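Local atomic coordinates of type II secretion ATPase XpsE (Xanthomonas campestris, PDB entry 2D28), a protein that belongs to the ATPases of bacterial type II secretion systems, represented here by its N-terminal domain. Residues F94-V99 and L108-P113; D103-L108 and P129-V134. The protein carries 1 engineered substitution. One frame throughout, in Å; residues are numbered along the deposited sequence.

Contact 1 (F94-V99 and L108-P113); sequences FHLCPV and LWIADP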
loop_
_atom_site.group_PDB
_atom_site.type_symbol
_atom_site.label_atom_id
_atom_site.label_comp_id
_atom_site.label_asym_id
_atom_site.label_seq_id
_atom_site.Cartn_x
_atom_site.Cartn_y
_atom_site.Cartn_z
ATOM N N PHE A 94 2.450 0.360 -8.828
ATOM C CA PHE A 94 1.731 -0.297 -7.702
ATOM C C PHE A 94 1.931 0.426 -6.351
ATOM O O PHE A 94 1.254 0.055 -5.310
ATOM C CB PHE A 94 2.141 -1.768 -7.657
ATOM C CG PHE A 94 1.501 -2.582 -8.774
ATOM C CD1 PHE A 94 0.136 -2.977 -8.693
ATOM C CD2 PHE A 94 2.199 -2.843 -9.915
ATOM C CE1 PHE A 94 -0.439 -3.690 -9.750
ATOM C CE2 PHE A 94 1.584 -3.518 -11.007
ATOM C CZ PHE A 94 0.274 -3.951 -10.893
ATOM N N HIS A 95 2.869 1.391 -6.346
ATOM C CA HIS A 95 3.245 2.198 -5.164
ATOM C C HIS A 95 3.687 1.281 -4.058
ATOM O O HIS A 95 3.056 1.190 -2.988
ATOM C CB HIS A 95 2.086 3.072 -4.661
ATOM C CG HIS A 95 1.489 3.950 -5.716
ATOM N ND1 HIS A 95 2.027 5.173 -6.070
ATOM C CD2 HIS A 95 0.505 3.693 -6.614
ATOM C CE1 HIS A 95 1.325 5.670 -7.091
ATOM N NE2 HIS A 95 0.395 4.791 -7.428
ATOM N N LEU A 96 4.735 0.505 -4.309
ATOM C CA LEU A 96 5.273 -0.347 -3.256
ATOM C C LEU A 96 6.790 -0.435 -3.568
ATOM O O LEU A 96 7.229 -0.083 -4.673
ATOM C CB LEU A 96 4.643 -1.714 -3.329
ATOM C CG LEU A 96 4.486 -2.427 -4.658
ATOM C CD1 LEU A 96 5.768 -3.117 -5.067
ATOM C CD2 LEU A 96 3.401 -3.511 -4.579
ATOM N N CYS A 97 7.570 -0.828 -2.599
ATOM C CA CYS A 97 9.030 -0.693 -2.652
ATOM C C CYS A 97 9.753 -1.667 -1.716
ATOM O O CYS A 97 9.486 -1.668 -0.533
ATOM C CB CYS A 97 9.427 0.741 -2.274
ATOM S SG CYS A 97 11.202 1.042 -2.718
ATOM N N PRO A 98 10.631 -2.530 -2.217
ATOM C CA PRO A 98 11.415 -3.352 -1.332
ATOM C C PRO A 98 12.352 -2.449 -0.503
ATOM O O PRO A 98 13.041 -1.555 -1.079
ATOM C CB PRO A 98 12.195 -4.235 -2.291
ATOM C CG PRO A 98 11.401 -4.196 -3.516
ATOM C CD PRO A 98 10.964 -2.777 -3.633
ATOM N N VAL A 99 12.397 -2.676 0.801
ATOM C CA VAL A 99 13.215 -1.827 1.705
ATOM C C VAL A 99 14.265 -2.558 2.528
ATOM O O VAL A 99 15.053 -1.903 3.255
ATOM C CB VAL A 99 12.377 -0.916 2.611
ATOM C CG1 VAL A 99 11.622 0.049 1.767
ATOM C CG2 VAL A 99 11.383 -1.696 3.507
ATOM N N LEU A 108 8.670 -5.274 2.400
ATOM C CA LEU A 108 8.031 -4.509 1.337
ATOM C C LEU A 108 7.138 -3.463 1.924
ATOM O O LEU A 108 6.135 -3.765 2.592
ATOM C CB LEU A 108 7.235 -5.456 0.437
ATOM C CG LEU A 108 6.643 -4.846 -0.826
ATOM C CD1 LEU A 108 7.784 -4.699 -1.803
ATOM C CD2 LEU A 108 5.487 -5.650 -1.465
ATOM N N TRP A 109 7.456 -2.226 1.612
ATOM C CA TRP A 109 6.653 -1.092 1.958
ATOM C C TRP A 109 5.530 -0.957 0.919
ATOM O O TRP A 109 5.813 -0.834 -0.304
ATOM C CB TRP A 109 7.567 0.123 1.935
ATOM C CG TRP A 109 7.233 1.244 2.806
ATOM C CD1 TRP A 109 6.299 1.258 3.845
ATOM C CD2 TRP A 109 7.785 2.569 2.769
ATOM N NE1 TRP A 109 6.279 2.491 4.425
ATOM C CE2 TRP A 109 7.172 3.309 3.785
ATOM C CE3 TRP A 109 8.670 3.231 1.915
ATOM C CZ2 TRP A 109 7.453 4.659 4.004
ATOM C CZ3 TRP A 109 8.965 4.564 2.165
ATOM C CH2 TRP A 109 8.333 5.263 3.180
ATOM N N ILE A 110 4.272 -0.903 1.366
ATOM C CA ILE A 110 3.172 -1.019 0.424
ATOM C C ILE A 110 2.067 -0.054 0.766
ATOM O O ILE A 110 1.712 0.104 1.997
ATOM C CB ILE A 110 2.699 -2.537 0.387
ATOM C CG1 ILE A 110 1.598 -2.777 -0.605
ATOM C CG2 ILE A 110 2.273 -2.979 1.804
ATOM C CD1 ILE A 110 1.379 -4.186 -0.970
ATOM N N ALA A 111 1.547 0.636 -0.249
ATOM C CA ALA A 111 0.428 1.587 -0.049
ATOM C C ALA A 111 -0.933 0.945 0.100
ATOM O O ALA A 111 -1.790 1.422 0.918
ATOM C CB ALA A 111 0.395 2.707 -1.135
ATOM N N ASP A 112 -1.123 -0.126 -0.679
ATOM C CA ASP A 112 -2.395 -0.797 -0.829
ATOM C C ASP A 112 -2.292 -2.278 -0.469
ATOM O O ASP A 112 -2.416 -3.148 -1.313
ATOM C CB ASP A 112 -2.952 -0.606 -2.226
ATOM C CG ASP A 112 -3.150 0.857 -2.603
ATOM O OD1 ASP A 112 -3.557 1.705 -1.747
ATOM O OD2 ASP A 112 -2.943 1.239 -3.763
ATOM N N PRO A 113 -2.152 -2.574 0.806
ATOM C CA PRO A 113 -1.964 -3.976 1.257
ATOM C C PRO A 113 -3.153 -4.905 1.167
ATOM O O PRO A 113 -2.963 -6.101 1.399
ATOM C CB PRO A 113 -1.489 -3.800 2.689
ATOM C CG PRO A 113 -2.161 -2.561 3.127
ATOM C CD PRO A 113 -2.092 -1.637 1.938
HETATM O O HOH W 1 0.566 -0.612 -2.905
HETATM O O HOH W 2 -1.353 0.438 -5.708
#
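L108 brings its CD1 branch against the backbone of the facing strand, 3.6 Å from P98 N; its CG stands anti to the backbone N (chi1 -173°), and CD1 also meets P98 CG and, obliquely, L96 CD1. L96 has its CG in the crowded position between backbone N and carbonyl carbon (chi1 45°); with this torsion it lies alongside I110, CD2 to CD1 at 4.2 Å. These four side chains share one face of the sheet, where L96 and I110 also meet helix 116-126. Strands 96-102 and 105-110 form an antiparallel beta hairpin within the MshEN domain; C97 and W109 are its hydrogen-bonded pair here, with C97 N to W109 O at 2.9 Å and W109 N returning to C97 O from above the carbonyl plane. V99 crosses W109 obliquely, its CG1 meeting W109 CB; the W109 side chain is on the face of C97, and its indole NE1 bonds to V67 O. Beyond the strands, A111 N donates a hydrogen bond to H95 O (3.2 Å); it sits nearly on the C=O axis, though the N-H is bent at 153°. H95 has positive phi just after helix 88-94. One water bridges F94 O to D112 N, and a second, donating 2.6 Å to D112 OD2, also reaches F94 O.

Contact 2 (D103-L108 and P129-V134); sequences DGRLDL and PLLLHV
The R105 guanidinium has L131 CD1 over the centre of one face, 3.8 Å from CZ, and the carbonyl of L130 at its edge. NH2 donates to L130 O at 2.8 Å, close to both the guanidinium plane and the carbonyl plane, while NE adds a weak, longer bond to the same oxygen. A bend at chi3 (72°) turns the arginine tip back across the neighbouring strand, so that its chain crosses L131 at about a right angle. The H133 imidazole sits with its edge toward D107, whose CA lies in the ring plane; ring and carboxylate are inclined by 52°. H133 CG is anti to the carbonyl carbon (chi1 -57°), which brings the ring back toward strand 105-110. D107 also runs alongside L131, with OD1 near CD2, but its charge is met by a salt bridge from OD2 to R102.

The two strands are the parallel pair of a beta-alpha-beta unit, connected through helix 116-126. L106 N to P129 O (2.8 Å) and L108 N to L131 O (2.9 Å) lie nearly along the carbonyl axes; the bonds returned from L131 N to L106 O and from H133 N to L108 O instead approach from above the carbonyl planes. On the face toward the connecting helix, L106 and L130 lie side by side, CD2 to CD2 at 4.0 Å. L108 and L132 repeat this pairing at 3.9 Å, CD2 to CD2. L106 has CG anti to the backbone N, whereas L130 and L132 have CG anti to the carbonyl carbon. V122 of the helix touches L108 and L130, and I119 touches L132. At the exposed beginning of the pair, P129 CG rests 3.1 Å from G104 O.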
loop_
_atom_site.group_PDB
_atom_site.type_symbol
_atom_site.label_atom_id
_atom_site.label_comp_id
_atom_site.label_asym_id
_atom_site.label_seq_id
_atom_site.Cartn_x
_atom_site.Cartn_y
_atom_site.Cartn_z
ATOM N N ASP A 103 15.924 -12.173 8.029
ATOM C CA ASP A 103 15.495 -13.537 8.371
ATOM C C ASP A 103 14.771 -14.244 7.231
ATOM O O ASP A 103 13.783 -14.938 7.431
ATOM C CB ASP A 103 14.675 -13.585 9.656
ATOM C CG ASP A 103 15.511 -13.238 10.901
ATOM O OD1 ASP A 103 16.751 -13.311 10.816
ATOM O OD2 ASP A 103 14.990 -12.813 11.954
ATOM N N GLY A 104 15.306 -14.095 6.026
ATOM C CA GLY A 104 14.772 -14.774 4.893
ATOM C C GLY A 104 13.478 -14.222 4.310
ATOM O O GLY A 104 12.850 -14.857 3.431
ATOM N N ARG A 105 13.085 -13.045 4.771
ATOM C CA ARG A 105 11.969 -12.318 4.188
ATOM C C ARG A 105 12.323 -10.942 3.615
ATOM O O ARG A 105 13.118 -10.168 4.152
ATOM C CB ARG A 105 10.853 -12.173 5.207
ATOM C CG ARG A 105 10.464 -13.492 5.864
ATOM C CD ARG A 105 9.301 -13.386 6.873
ATOM N NE ARG A 105 7.999 -13.166 6.269
ATOM C CZ ARG A 105 6.836 -13.372 6.899
ATOM N NH1 ARG A 105 6.845 -13.755 8.132
ATOM N NH2 ARG A 105 5.669 -13.216 6.275
ATOM N N LEU A 106 11.655 -10.615 2.539
ATOM C CA LEU A 106 11.743 -9.311 1.910
ATOM C C LEU A 106 10.784 -8.333 2.553
ATOM O O LEU A 106 9.552 -8.528 2.500
ATOM C CB LEU A 106 11.450 -9.468 0.394
ATOM C CG LEU A 106 11.698 -8.203 -0.415
ATOM C CD1 LEU A 106 13.260 -7.987 -0.568
ATOM C CD2 LEU A 106 11.017 -8.381 -1.758
ATOM N N ASP A 107 11.332 -7.249 3.129
ATOM C CA ASP A 107 10.545 -6.193 3.658
ATOM C C ASP A 107 9.994 -5.351 2.502
ATOM O O ASP A 107 10.773 -4.800 1.699
ATOM C CB ASP A 107 11.275 -5.322 4.638
ATOM C CG ASP A 107 11.694 -6.044 5.879
ATOM O OD1 ASP A 107 10.843 -6.647 6.579
ATOM O OD2 ASP A 107 12.880 -6.088 6.237
ATOM N N LEU A 108 8.670 -5.274 2.400
ATOM C CA LEU A 108 8.031 -4.509 1.337
ATOM C C LEU A 108 7.138 -3.463 1.924
ATOM O O LEU A 108 6.135 -3.765 2.592
ATOM C CB LEU A 108 7.235 -5.456 0.437
ATOM C CG LEU A 108 6.643 -4.846 -0.826
ATOM C CD1 LEU A 108 7.784 -4.699 -1.803
ATOM C CD2 LEU A 108 5.487 -5.650 -1.465
ATOM N N PRO A 129 9.675 -14.755 0.235
ATOM C CA PRO A 129 8.605 -14.518 1.205
ATOM C C PRO A 129 8.644 -13.042 1.627
ATOM O O PRO A 129 9.711 -12.455 1.705
ATOM C CB PRO A 129 8.869 -15.506 2.320
ATOM C CG PRO A 129 10.245 -16.046 2.152
ATOM C CD PRO A 129 10.731 -15.656 0.741
ATOM N N LEU A 130 7.476 -12.415 1.728
ATOM C CA LEU A 130 7.347 -10.995 2.013
ATOM C C LEU A 130 6.992 -10.753 3.460
ATOM O O LEU A 130 6.253 -11.563 4.062
ATOM C CB LEU A 130 6.203 -10.393 1.166
ATOM C CG LEU A 130 6.286 -10.705 -0.373
ATOM C CD1 LEU A 130 5.201 -9.990 -1.132
ATOM C CD2 LEU A 130 7.608 -10.275 -0.980
ATOM N N LEU A 131 7.436 -9.603 3.963
ATOM C CA LEU A 131 6.900 -9.007 5.178
ATOM C C LEU A 131 6.384 -7.633 4.771
ATOM O O LEU A 131 7.127 -6.805 4.305
ATOM C CB LEU A 131 7.978 -8.892 6.265
ATOM C CG LEU A 131 7.574 -8.695 7.729
ATOM C CD1 LEU A 131 6.792 -9.884 8.282
ATOM C CD2 LEU A 131 8.818 -8.469 8.547
ATOM N N LEU A 132 5.074 -7.433 4.904
ATOM C CA LEU A 132 4.424 -6.236 4.464
ATOM C C LEU A 132 4.428 -5.147 5.526
ATOM O O LEU A 132 4.150 -5.395 6.672
ATOM C CB LEU A 132 2.985 -6.514 4.053
ATOM C CG LEU A 132 2.844 -7.485 2.849
ATOM C CD1 LEU A 132 1.351 -7.742 2.596
ATOM C CD2 LEU A 132 3.612 -6.902 1.666
ATOM N N HIS A 133 4.759 -3.921 5.108
ATOM C CA HIS A 133 4.714 -2.754 5.974
ATOM C C HIS A 133 3.955 -1.648 5.277
ATOM O O HIS A 133 4.258 -1.320 4.099
ATOM C CB HIS A 133 6.135 -2.266 6.215
ATOM C CG HIS A 133 7.056 -3.291 6.805
ATOM N ND1 HIS A 133 8.030 -3.926 6.080
ATOM C CD2 HIS A 133 7.242 -3.685 8.080
ATOM C CE1 HIS A 133 8.696 -4.761 6.873
ATOM N NE2 HIS A 133 8.197 -4.664 8.084
ATOM N N VAL A 134 2.941 -1.108 5.922
ATOM C CA VAL A 134 2.089 -0.115 5.273
ATOM C C VAL A 134 2.800 1.267 5.369
ATOM O O VAL A 134 3.383 1.660 6.409
ATOM C CB VAL A 134 0.678 -0.045 5.914
ATOM C CG1 VAL A 134 -0.263 0.940 5.173
ATOM C CG2 VAL A 134 0.063 -1.482 6.110
#

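After the N-terminal helices, the chain leaves helix 88-94 and enters strand 96-102, turns, and comes back along strand 105-110, so contact 1 closes the short hairpin loop. It then passes through helix 116-126 to strand 130-134, where contact 2 closes the longer beta-alpha-beta loop. Because D103-L108 begins inside the hairpin and P129-V134 follows it, the two contacts cross along the chain, sharing L108. Strand 105-110, paired on both sides, is the middle strand of the three-stranded mixed sheet, antiparallel to one neighbour and parallel to the other. Two probable hydrogen bonds link the contacts directly: V99 N to D107 O and I110 N to H133 O, each 2.8 Å.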